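Local coordinates for CalS13 (Micromonospora echinospora, PDB 4ZAS), which probably acts as a pyridoxal 5'-phosphate-dependent sugar aminotransferase that works on a nucleotide-linked sugar, at residues Ser78-Cys81 with Gly82-Leu86; Pro113-Glu117 with Gly118-Pro122; Gly199-Arg203 with Gly204-Gly208; Pro370-Asp373 with Arg374-Arg378. All coordinates share one frame; numbering follows the deposited sequence.

In the fold
Each of the four contacts is local. It lies in one continuous stretch, so it closes a turn rather than a long loop. They follow one another along the chain, and none nests in or crosses another. Interaction 1 turns strand 76-79 of the seven-stranded sheet into helix 82-94. Interaction 2 turns the chain between strand 108-111 and helix 121-125. The two touch where Thr83 and Leu86 pack on Gly118, Thr119 and Pro122, and both meet the second subunit. Interaction 3 is the hairpin 201-206, about 13 Å from interactions 1 and 2 at the nearest atoms. Interaction 4 lies in the last part of helix 370-375. It reaches interaction 2 through Leu372, which packs on Pro113 and Leu114.

Interaction 1: Ser78-Cys81 with Gly82-Leu86; sequences SVNC and GTAGL
Cys81 faces Ala84 across the first turn of a helix. Its sulfur lies alongside the alanine, with Cys81 SG 3.7 Å from Ala84 CB. The same sulfur accepts a hydrogen bond from the backbone, Ala84 N to Cys81 SG, at 3.6 Å and 151°. Cys81 is therefore the N-cap of helix 82-94. Its chi1 of 59° places SG between the backbone N and the carbonyl carbon, which turns the sulfur over the helix end. The Cys81 carbonyl starts the helical bonding, with Gly85 N donating to Cys81 O at 3.1 Å. Ala84 CB meets a second side chain, since Asn80 bends back and brings its OD1 to 3.4 Å from that methyl. On the strand side Val79 points toward the helix, and its CG2 branch rests 3.8 Å from Gly85 N. A side chain on Gly85 would press toward Gly82 O and Val79 CG2. Asn80 also packs on Asn80 of the second subunit, and Phe271 touches Val79, Asn80 and Ala84. A valine in place of Cys81 would probably leave Ala84 N without its capping acceptor and the first turn less firmly fixed. This cap opens straight onto the cofactor. Gly82 N and Thr83 OG1 both hydrogen-bond phosphate oxygens of the pyridoxal-phosphate-bearing Lys222. The sulfur cap occupies Ala84 N, while Gly82 N, at the very start of the helix, binds the phosphate. The helix N terminus is likely to favour the phosphate charge.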
loop_
_atom_site.group_PDB
_atom_site.type_symbol
_atom_site.label_atom_id
_atom_site.label_comp_id
_atom_site.label_asym_id
_atom_site.label_seq_id
_atom_site.Cartn_x
_atom_site.Cartn_y
_atom_site.Cartn_z
ATOM N N SER A 78 1.946 -6.556 10.989
ATOM C CA SER A 78 2.768 -5.716 10.109
ATOM C C SER A 78 1.965 -5.296 8.855
ATOM O O SER A 78 1.002 -5.982 8.448
ATOM C CB SER A 78 4.058 -6.445 9.706
ATOM O OG SER A 78 3.784 -7.621 8.931
ATOM N N VAL A 79 2.318 -4.136 8.290
ATOM C CA VAL A 79 1.668 -3.613 7.080
ATOM C C VAL A 79 2.731 -2.905 6.239
ATOM O O VAL A 79 3.831 -2.676 6.721
ATOM C CB VAL A 79 0.499 -2.659 7.402
ATOM C CG1 VAL A 79 -0.788 -3.416 7.804
ATOM C CG2 VAL A 79 0.929 -1.635 8.463
ATOM N N ASN A 80 2.405 -2.546 4.995
ATOM C CA ASN A 80 3.438 -2.069 4.073
ATOM C C ASN A 80 3.749 -0.565 4.239
ATOM O O ASN A 80 4.615 -0.045 3.541
ATOM C CB ASN A 80 3.104 -2.425 2.592
ATOM C CG ASN A 80 1.771 -1.861 2.098
ATOM O OD1 ASN A 80 1.060 -1.146 2.803
ATOM N ND2 ASN A 80 1.450 -2.168 0.843
ATOM N N CYS A 81 3.013 0.112 5.123
ATOM C CA CYS A 81 3.339 1.469 5.613
ATOM C C CYS A 81 2.392 1.877 6.742
ATOM O O CYS A 81 1.357 1.241 6.953
ATOM C CB CYS A 81 3.285 2.529 4.502
ATOM S SG CYS A 81 1.731 2.712 3.654
ATOM N N GLY A 82 2.739 2.958 7.444
ATOM C CA GLY A 82 1.940 3.455 8.549
ATOM C C GLY A 82 0.565 3.953 8.139
ATOM O O GLY A 82 -0.426 3.750 8.842
ATOM N N THR A 83 0.499 4.631 7.003
ATOM C CA THR A 83 -0.764 5.140 6.493
ATOM C C THR A 83 -1.727 3.975 6.219
ATOM O O THR A 83 -2.935 4.068 6.471
ATOM C CB THR A 83 -0.545 5.954 5.224
ATOM O OG1 THR A 83 0.505 6.904 5.434
ATOM C CG2 THR A 83 -1.808 6.664 4.818
ATOM N N ALA A 84 -1.189 2.879 5.686
ATOM C CA ALA A 84 -1.998 1.686 5.456
ATOM C C ALA A 84 -2.447 1.102 6.800
ATOM O O ALA A 84 -3.560 0.594 6.896
ATOM C CB ALA A 84 -1.241 0.654 4.634
ATOM N N GLY A 85 -1.596 1.176 7.830
ATOM C CA GLY A 85 -2.002 0.753 9.160
ATOM C C GLY A 85 -3.235 1.543 9.614
ATOM O O GLY A 85 -4.196 0.982 10.152
ATOM N N LEU A 86 -3.226 2.851 9.362
ATOM C CA LEU A 86 -4.355 3.690 9.739
ATOM C C LEU A 86 -5.566 3.379 8.877
ATOM O O LEU A 86 -6.694 3.336 9.378
ATOM C CB LEU A 86 -4.005 5.185 9.643
ATOM C CG LEU A 86 -3.062 5.687 10.741
ATOM C CD1 LEU A 86 -2.309 6.929 10.296
ATOM C CD2 LEU A 86 -3.811 5.952 12.027
#

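Interaction 2: Pro113-Glu117 with Gly118-Pro122; sequences PLTFE and GTNWP. With T46 (dTDP-4-keto-6-deoxyglucose), chain H.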
loop_
_atom_site.group_PDB
_atom_site.type_symbol
_atom_site.label_atom_id
_atom_site.label_comp_id
_atom_site.label_asym_id
_atom_site.label_seq_id
_atom_site.Cartn_x
_atom_site.Cartn_y
_atom_site.Cartn_z
ATOM N N PRO A 113 -5.505 18.133 13.379
ATOM C CA PRO A 113 -4.973 18.616 12.102
ATOM C C PRO A 113 -3.466 18.868 12.135
ATOM O O PRO A 113 -2.845 18.999 11.067
ATOM C CB PRO A 113 -5.751 19.919 11.868
ATOM C CG PRO A 113 -6.174 20.344 13.176
ATOM C CD PRO A 113 -6.293 19.155 14.072
ATOM N N LEU A 114 -2.884 18.902 13.333
ATOM C CA LEU A 114 -1.439 19.075 13.469
ATOM C C LEU A 114 -0.766 17.712 13.434
ATOM O O LEU A 114 -0.530 17.068 14.468
ATOM C CB LEU A 114 -1.096 19.834 14.759
ATOM C CG LEU A 114 0.385 20.142 15.002
ATOM C CD1 LEU A 114 0.962 20.711 13.755
ATOM C CD2 LEU A 114 0.532 21.154 16.134
ATOM N N THR A 115 -0.434 17.293 12.223
ATOM C CA THR A 115 0.094 15.960 12.001
ATOM C C THR A 115 0.403 15.804 10.529
ATOM O O THR A 115 0.114 16.704 9.733
ATOM C CB THR A 115 -0.923 14.859 12.454
ATOM O OG1 THR A 115 -0.350 13.549 12.319
ATOM C CG2 THR A 115 -2.204 14.951 11.641
ATOM N N PHE A 116 1.010 14.674 10.176
ATOM C CA PHE A 116 1.212 14.311 8.774
ATOM C C PHE A 116 -0.133 13.971 8.145
ATOM O O PHE A 116 -0.988 13.366 8.811
ATOM C CB PHE A 116 2.168 13.121 8.660
ATOM C CG PHE A 116 2.468 12.710 7.251
ATOM C CD1 PHE A 116 3.075 13.589 6.372
ATOM C CD2 PHE A 116 2.167 11.421 6.809
ATOM C CE1 PHE A 116 3.376 13.195 5.076
ATOM C CE2 PHE A 116 2.454 11.029 5.519
ATOM C CZ PHE A 116 3.072 11.911 4.658
ATOM N N GLU A 117 -0.322 14.340 6.883
ATOM C CA GLU A 117 -1.581 14.056 6.186
ATOM C C GLU A 117 -1.936 12.555 6.154
ATOM O O GLU A 117 -3.110 12.195 6.113
ATOM C CB GLU A 117 -1.547 14.587 4.747
ATOM C CG GLU A 117 -1.650 16.111 4.618
ATOM C CD GLU A 117 -0.319 16.868 4.734
ATOM O OE1 GLU A 117 0.732 16.272 5.063
ATOM O OE2 GLU A 117 -0.333 18.078 4.442
ATOM N N GLY A 118 -0.936 11.680 6.214
ATOM C CA GLY A 118 -1.194 10.247 6.247
ATOM C C GLY A 118 -2.054 9.835 7.426
ATOM O O GLY A 118 -2.697 8.787 7.427
ATOM N N THR A 119 -2.070 10.674 8.448
ATOM C CA THR A 119 -2.919 10.433 9.597
ATOM C C THR A 119 -4.384 10.554 9.219
ATOM O O THR A 119 -5.201 9.757 9.642
ATOM C CB THR A 119 -2.600 11.418 10.731
ATOM O OG1 THR A 119 -1.240 11.231 11.148
ATOM C CG2 THR A 119 -3.535 11.202 11.927
ATOM N N ASN A 120 -4.716 11.522 8.382
ATOM C CA ASN A 120 -6.111 11.903 8.234
ATOM C C ASN A 120 -6.789 11.457 6.925
ATOM O O ASN A 120 -7.992 11.182 6.907
ATOM C CB ASN A 120 -6.229 13.420 8.372
ATOM C CG ASN A 120 -5.913 13.900 9.775
ATOM O OD1 ASN A 120 -6.336 13.294 10.754
ATOM N ND2 ASN A 120 -5.160 14.991 9.876
ATOM N N TRP A 121 -6.041 11.363 5.833
ATOM C CA TRP A 121 -6.671 10.958 4.584
ATOM C C TRP A 121 -7.279 9.557 4.626
ATOM O O TRP A 121 -8.281 9.329 3.958
ATOM C CB TRP A 121 -5.691 11.060 3.418
ATOM C CG TRP A 121 -5.188 12.469 3.050
ATOM C CD1 TRP A 121 -4.183 12.747 2.172
ATOM C CD2 TRP A 121 -5.647 13.754 3.538
ATOM N NE1 TRP A 121 -3.986 14.098 2.077
ATOM C CE2 TRP A 121 -4.867 14.741 2.900
ATOM C CE3 TRP A 121 -6.632 14.164 4.449
ATOM C CZ2 TRP A 121 -5.043 16.108 3.135
ATOM C CZ3 TRP A 121 -6.805 15.529 4.680
ATOM C CH2 TRP A 121 -6.013 16.478 4.030
ATOM N N PRO A 122 -6.697 8.622 5.404
ATOM C CA PRO A 122 -7.391 7.342 5.604
ATOM C C PRO A 122 -8.789 7.489 6.189
ATOM O O PRO A 122 -9.616 6.596 5.981
ATOM C CB PRO A 122 -6.488 6.598 6.580
ATOM C CG PRO A 122 -5.142 7.070 6.235
ATOM C CD PRO A 122 -5.299 8.535 5.862
HETATM C C4 T46 H . 6.206 11.946 6.802
HETATM C C5 T46 H . 6.920 13.278 7.186
HETATM C C6 T46 H . 6.550 13.602 8.601
HETATM C C21 T46 H . 16.706 10.771 3.521
HETATM O O21 T46 H . 17.835 11.085 3.754
HETATM N N31 T46 H . 16.304 9.428 2.932
HETATM C C41 T46 H . 14.915 9.073 2.660
HETATM O O41 T46 H . 14.665 8.012 2.204
HETATM C C51 T46 H . 13.836 10.013 2.950
HETATM C C5A T46 H . 12.364 9.596 2.650
HETATM C C61 T46 H . 14.160 11.336 3.526
HETATM N N11 T46 H . 15.549 11.711 3.809
HETATM C C1, T46 H . 15.935 13.029 4.378
HETATM C C2, T46 H . 15.750 13.982 3.436
HETATM C C3, T46 H . 14.999 15.255 4.150
HETATM O O3, T46 H . 16.032 16.235 4.483
HETATM O O4, T46 H . 15.131 13.413 5.596
HETATM C C4, T46 H . 14.434 14.833 5.219
HETATM C C5, T46 H . 12.916 14.637 5.012
HETATM O O5, T46 H . 12.712 13.930 3.782
HETATM P P T46 H . 11.262 14.144 3.000
HETATM O O1P T46 H . 11.460 15.064 1.803
HETATM O O2P T46 H . 10.741 12.794 2.564
HETATM O OPP T46 H . 10.207 14.807 4.123
HETATM P P2 T46 H . 8.523 14.787 4.057
HETATM O O4P T46 H . 7.941 16.017 4.745
HETATM O O3P T46 H . 8.098 14.738 2.602
HETATM O O1 T46 H . 7.913 13.435 4.779
HETATM C C1 T46 H . 8.692 12.728 5.662
HETATM C C2 T46 H . 8.260 11.306 5.469
HETATM O O2 T46 H . 8.636 10.896 4.111
HETATM C C3 T46 H . 6.789 11.258 5.583
HETATM O O3 T46 H . 6.331 9.875 5.537
HETATM O O4 T46 H . 5.270 11.554 7.395
HETATM O O5 T46 H . 8.370 13.208 7.016
#
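Thr115 and Thr119 meet through their hydroxyls, Thr115 OG1 donating to Thr119 OG1 at 2.7 Å. The chi1 of Thr115, -176°, puts its hydroxyl opposite the backbone N and aims it at Thr119. Thr119 OG1 also bonds Asp193, and weakly the pyridine nitrogen N1 of the cofactor on Lys222. The backbone turn is tight as well. Thr119 N donates to Phe116 O at 2.9 Å. Glu117 O is gripped twice, by Trp121 N at 3.1 Å, nearly in line with the C=O bond, and by Asn120 N at 2.9 Å, from above the carbonyl plane. Glu117 CB lies over the five-membered ring of Trp121, 3.9 Å from its centroid, in a CH-pi contact. Beyond it the Glu117 carboxylate bonds His359, and also Tyr262 of the second subunit. Pro113 is looser, its CA 4.3 Å from Asn120 ND2, although Thr115 CG2 comes to 3.4 Å from that ND2, whose bonds go to Asn356 and Thr112. The touching residues are all buried, and the side away from Pro113 faces the bound nucleotide sugar. There the keto oxygen O4 of dTDP-4-keto-6-deoxyglucose sits 2.9 Å above the Phe116 ring plane, over its centre. An alanine instead of Phe116 would probably leave the keto group without its wall and open a gap beside Trp248 of the second subunit. Gly118 leaves room for the ring, since a side chain there would strike Phe116 CD2. This is a pocket at a subunit interface, its sugar side lined by Phe116 and the nucleotide sugar also bonded by the second subunit, in a DegT/DnrJ/EryC1-family aminotransferase.

Interaction 3: Gly199-Arg203 with Gly204-Gly208; sequences GATYR and GAPLG
Tyr202 and Ala205 form the antiparallel hydrogen-bonded pair of a short hairpin. Tyr202 N donates to Ala205 O at 2.8 Å, and Ala205 N returns the bond to Tyr202 O at 3.1 Å. A type I' turn from Tyr202 to Ala205 closes it. At Gly204 a CB would strike the carbonyl O of Arg203. Thr201 and Pro206 make the next, non-hydrogen-bonded pair, and beyond them Leu207 N bonds weakly to Ala200 O at 3.5 Å. The side chains of Thr201 and Pro206 share one face, and Thr201 OG1 lies 3.5 Å from Ala205 C. Tyr202 and Ala205 share the other. Leu207 forks between two partners: CD1 touches Ala200 CB at 3.7 Å, and CD2 touches Tyr202 CB at 3.8 Å. Tyr202 CG lies anti to the backbone N (chi1 174°), which carries the ring beyond the hairpin, and Arg203 CG lies over one face of it, 3.3 Å above the plane. Arg203 NE forms a salt bridge with Asp320. Strand 321-322 pairs with strand 201-202, making it the middle strand of a small three-stranded sheet. On the Tyr202 face, helix 170-180 receives Tyr202 and Leu207 on Leu170, and Tyr202 OH bonds Asn171 N.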
loop_
_atom_site.group_PDB
_atom_site.type_symbol
_atom_site.label_atom_id
_atom_site.label_comp_id
_atom_site.label_asym_id
_atom_site.label_seq_id
_atom_site.Cartn_x
_atom_site.Cartn_y
_atom_site.Cartn_z
ATOM N N GLY A 199 9.532 3.538 20.805
ATOM C CA GLY A 199 10.387 3.681 21.963
ATOM C C GLY A 199 9.733 4.534 23.029
ATOM O O GLY A 199 10.122 4.503 24.202
ATOM N N ALA A 200 8.746 5.324 22.626
ATOM C CA ALA A 200 8.084 6.195 23.586
ATOM C C ALA A 200 7.413 5.342 24.649
ATOM O O ALA A 200 6.959 4.227 24.380
ATOM C CB ALA A 200 7.077 7.107 22.900
ATOM N N THR A 201 7.386 5.865 25.868
ATOM C CA THR A 201 6.834 5.145 26.998
ATOM C C THR A 201 5.830 6.058 27.708
ATOM O O THR A 201 6.007 7.268 27.731
ATOM C CB THR A 201 7.964 4.655 27.929
ATOM O OG1 THR A 201 7.843 3.242 28.099
ATOM C CG2 THR A 201 7.949 5.337 29.287
ATOM N N TYR A 202 4.737 5.485 28.207
ATOM C CA TYR A 202 3.737 6.257 28.935
ATOM C C TYR A 202 3.293 5.569 30.221
ATOM O O TYR A 202 2.852 4.425 30.219
ATOM C CB TYR A 202 2.531 6.558 28.049
ATOM C CG TYR A 202 1.405 7.231 28.800
ATOM C CD1 TYR A 202 1.503 8.552 29.209
ATOM C CD2 TYR A 202 0.240 6.545 29.096
ATOM C CE1 TYR A 202 0.465 9.166 29.897
ATOM C CE2 TYR A 202 -0.799 7.148 29.780
ATOM C CZ TYR A 202 -0.685 8.451 30.182
ATOM O OH TYR A 202 -1.731 9.032 30.866
ATOM N N ARG A 203 3.429 6.283 31.328
ATOM C CA ARG A 203 3.134 5.733 32.632
ATOM C C ARG A 203 3.914 4.449 32.876
ATOM O O ARG A 203 3.444 3.543 33.537
ATOM C CB ARG A 203 1.633 5.481 32.743
ATOM C CG ARG A 203 0.823 6.758 32.738
ATOM C CD ARG A 203 0.236 6.902 34.079
ATOM N NE ARG A 203 0.545 8.159 34.720
ATOM C CZ ARG A 203 0.303 8.385 35.999
ATOM N NH1 ARG A 203 -0.206 7.415 36.747
ATOM N NH2 ARG A 203 0.598 9.558 36.528
ATOM N N GLY A 204 5.139 4.403 32.376
ATOM C CA GLY A 204 6.019 3.283 32.645
ATOM C C GLY A 204 5.924 2.134 31.659
ATOM O O GLY A 204 6.728 1.215 31.705
ATOM N N ALA A 205 4.934 2.170 30.772
ATOM C CA ALA A 205 4.740 1.084 29.796
ATOM C C ALA A 205 4.780 1.619 28.375
ATOM O O ALA A 205 4.312 2.731 28.105
ATOM C CB ALA A 205 3.427 0.352 30.054
ATOM N N PRO A 206 5.310 0.816 27.448
ATOM C CA PRO A 206 5.356 1.230 26.042
ATOM C C PRO A 206 3.997 1.488 25.402
ATOM O O PRO A 206 2.981 0.929 25.799
ATOM C CB PRO A 206 6.068 0.046 25.345
ATOM C CG PRO A 206 6.135 -1.046 26.335
ATOM C CD PRO A 206 6.100 -0.400 27.695
ATOM N N LEU A 207 3.986 2.385 24.432
ATOM C CA LEU A 207 2.776 2.662 23.716
ATOM C C LEU A 207 2.400 1.396 22.977
ATOM O O LEU A 207 3.268 0.706 22.434
ATOM C CB LEU A 207 2.958 3.825 22.759
ATOM C CG LEU A 207 3.367 5.153 23.380
ATOM C CD1 LEU A 207 3.594 6.211 22.255
ATOM C CD2 LEU A 207 2.288 5.575 24.344
ATOM N N GLY A 208 1.106 1.092 22.970
ATOM C CA GLY A 208 0.612 -0.163 22.438
ATOM C C GLY A 208 0.041 -1.045 23.531
ATOM O O GLY A 208 -0.559 -2.088 23.244
#

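Interaction 4: Pro370-Asp373 with Arg374-Arg378; sequences PGLD and RVADR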
loop_
_atom_site.group_PDB
_atom_site.type_symbol
_atom_site.label_atom_id
_atom_site.label_comp_id
_atom_site.label_asym_id
_atom_site.label_seq_id
_atom_site.Cartn_x
_atom_site.Cartn_y
_atom_site.Cartn_z
ATOM N N PRO A 370 -8.704 27.852 17.906
ATOM C CA PRO A 370 -7.879 28.952 18.423
ATOM C C PRO A 370 -6.536 28.477 18.990
ATOM O O PRO A 370 -5.513 29.160 18.852
ATOM C CB PRO A 370 -8.764 29.570 19.510
ATOM C CG PRO A 370 -9.695 28.483 19.913
ATOM C CD PRO A 370 -9.942 27.669 18.683
ATOM N N GLY A 371 -6.540 27.312 19.620
ATOM C CA GLY A 371 -5.311 26.763 20.145
ATOM C C GLY A 371 -4.316 26.502 19.029
ATOM O O GLY A 371 -3.142 26.858 19.149
ATOM N N LEU A 372 -4.783 25.897 17.936
ATOM C CA LEU A 372 -3.912 25.612 16.799
ATOM C C LEU A 372 -3.462 26.911 16.180
ATOM O O LEU A 372 -2.294 27.062 15.836
ATOM C CB LEU A 372 -4.601 24.714 15.758
ATOM C CG LEU A 372 -3.753 24.374 14.520
ATOM C CD1 LEU A 372 -2.444 23.668 14.859
ATOM C CD2 LEU A 372 -4.561 23.496 13.580
ATOM N N ASP A 373 -4.383 27.861 16.071
ATOM C CA ASP A 373 -4.066 29.197 15.559
ATOM C C ASP A 373 -2.909 29.816 16.355
ATOM O O ASP A 373 -2.056 30.497 15.799
ATOM C CB ASP A 373 -5.313 30.089 15.622
ATOM C CG ASP A 373 -6.378 29.693 14.592
ATOM O OD1 ASP A 373 -6.053 28.985 13.613
ATOM O OD2 ASP A 373 -7.557 30.059 14.781
ATOM N N ARG A 374 -2.888 29.556 17.660
ATOM C CA ARG A 374 -1.910 30.158 18.553
ATOM C C ARG A 374 -0.485 29.588 18.367
ATOM O O ARG A 374 0.489 30.252 18.748
ATOM C CB ARG A 374 -2.377 29.990 20.008
ATOM C CG ARG A 374 -1.808 31.025 20.948
ATOM C CD ARG A 374 -2.166 32.377 20.346
ATOM N NE ARG A 374 -1.746 33.540 21.121
ATOM C CZ ARG A 374 -1.552 34.741 20.578
ATOM N NH1 ARG A 374 -1.715 34.889 19.267
ATOM N NH2 ARG A 374 -1.179 35.783 21.322
ATOM N N VAL A 375 -0.350 28.391 17.776
ATOM C CA VAL A 375 0.989 27.806 17.566
ATOM C C VAL A 375 1.413 27.544 16.102
ATOM O O VAL A 375 2.604 27.372 15.832
ATOM C CB VAL A 375 1.151 26.485 18.344
ATOM C CG1 VAL A 375 1.021 26.731 19.810
ATOM C CG2 VAL A 375 0.161 25.457 17.872
ATOM N N ALA A 376 0.464 27.524 15.170
ATOM C CA ALA A 376 0.737 27.077 13.795
ATOM C C ALA A 376 1.885 27.825 13.123
ATOM O O ALA A 376 2.702 27.206 12.448
ATOM C CB ALA A 376 -0.515 27.189 12.948
ATOM N N ASP A 377 1.966 29.140 13.340
ATOM C CA ASP A 377 3.006 29.964 12.712
ATOM C C ASP A 377 4.258 30.101 13.586
ATOM O O ASP A 377 5.201 30.802 13.224
ATOM C CB ASP A 377 2.464 31.355 12.373
ATOM C CG ASP A 377 1.200 31.302 11.530
ATOM O OD1 ASP A 377 1.146 30.462 10.603
ATOM O OD2 ASP A 377 0.277 32.116 11.770
ATOM N N ARG A 378 4.255 29.442 14.742
ATOM C CA ARG A 378 5.369 29.545 15.683
ATOM C C ARG A 378 6.125 28.208 15.812
ATOM O O ARG A 378 7.300 28.187 16.177
ATOM C CB ARG A 378 4.866 30.027 17.052
ATOM C CG ARG A 378 4.357 31.468 17.065
ATOM C CD ARG A 378 3.541 31.774 18.319
ATOM N NE ARG A 378 4.288 31.533 19.547
ATOM C CZ ARG A 378 3.871 30.745 20.536
ATOM N NH1 ARG A 378 2.691 30.134 20.459
ATOM N NH2 ARG A 378 4.627 30.585 21.618
HETATM O O HOH W 1 -1.910 30.876 12.764
HETATM O O HOH W 2 0.674 30.862 15.498
#
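Leu372 O holds two backbone amides of the turn that follows it. Ala376 N donates to Leu372 O at 2.9 Å, almost end-on to the carbonyl, while Val375 N reaches Leu372 O at 3.1 Å from above the carbonyl plane. Two residues earlier, Arg374 N donates to Pro370 O at 2.9 Å. The bonds that Arg374 N and Val375 N make to Gly371 O are weak. The apolar contacts are light. The Leu372 CD1 methyl stands 4.4 Å from Val375 CG2 and equally far from Ala376 CB, while Leu372 also packs on Pro113. Charged groups add further bonds. Asp134 accepts from Gly371 N and Leu372 N, Asp373 OD1 forms a salt bridge with Arg355, and Arg378 NH2 one with Glu313. Arg378 folds back along the chain through a bend at chi3 (57°), so that its NH1 donates to Arg374 O at 2.8 Å, with the oxygen near the guanidinium plane. Two waters both donate to Asp373 O. One also donates to Asp377 OD2, and the other, 2.8 Å from Asp373 O, accepts from Asp377 N. That water stands in for the direct bond a further turn would have made between Asp377 N and Asp373 O. Asp373 O is thus met by water and Arg374 O by a guanidinium group, whose positive charge is likely to be favourable near a helix C terminus.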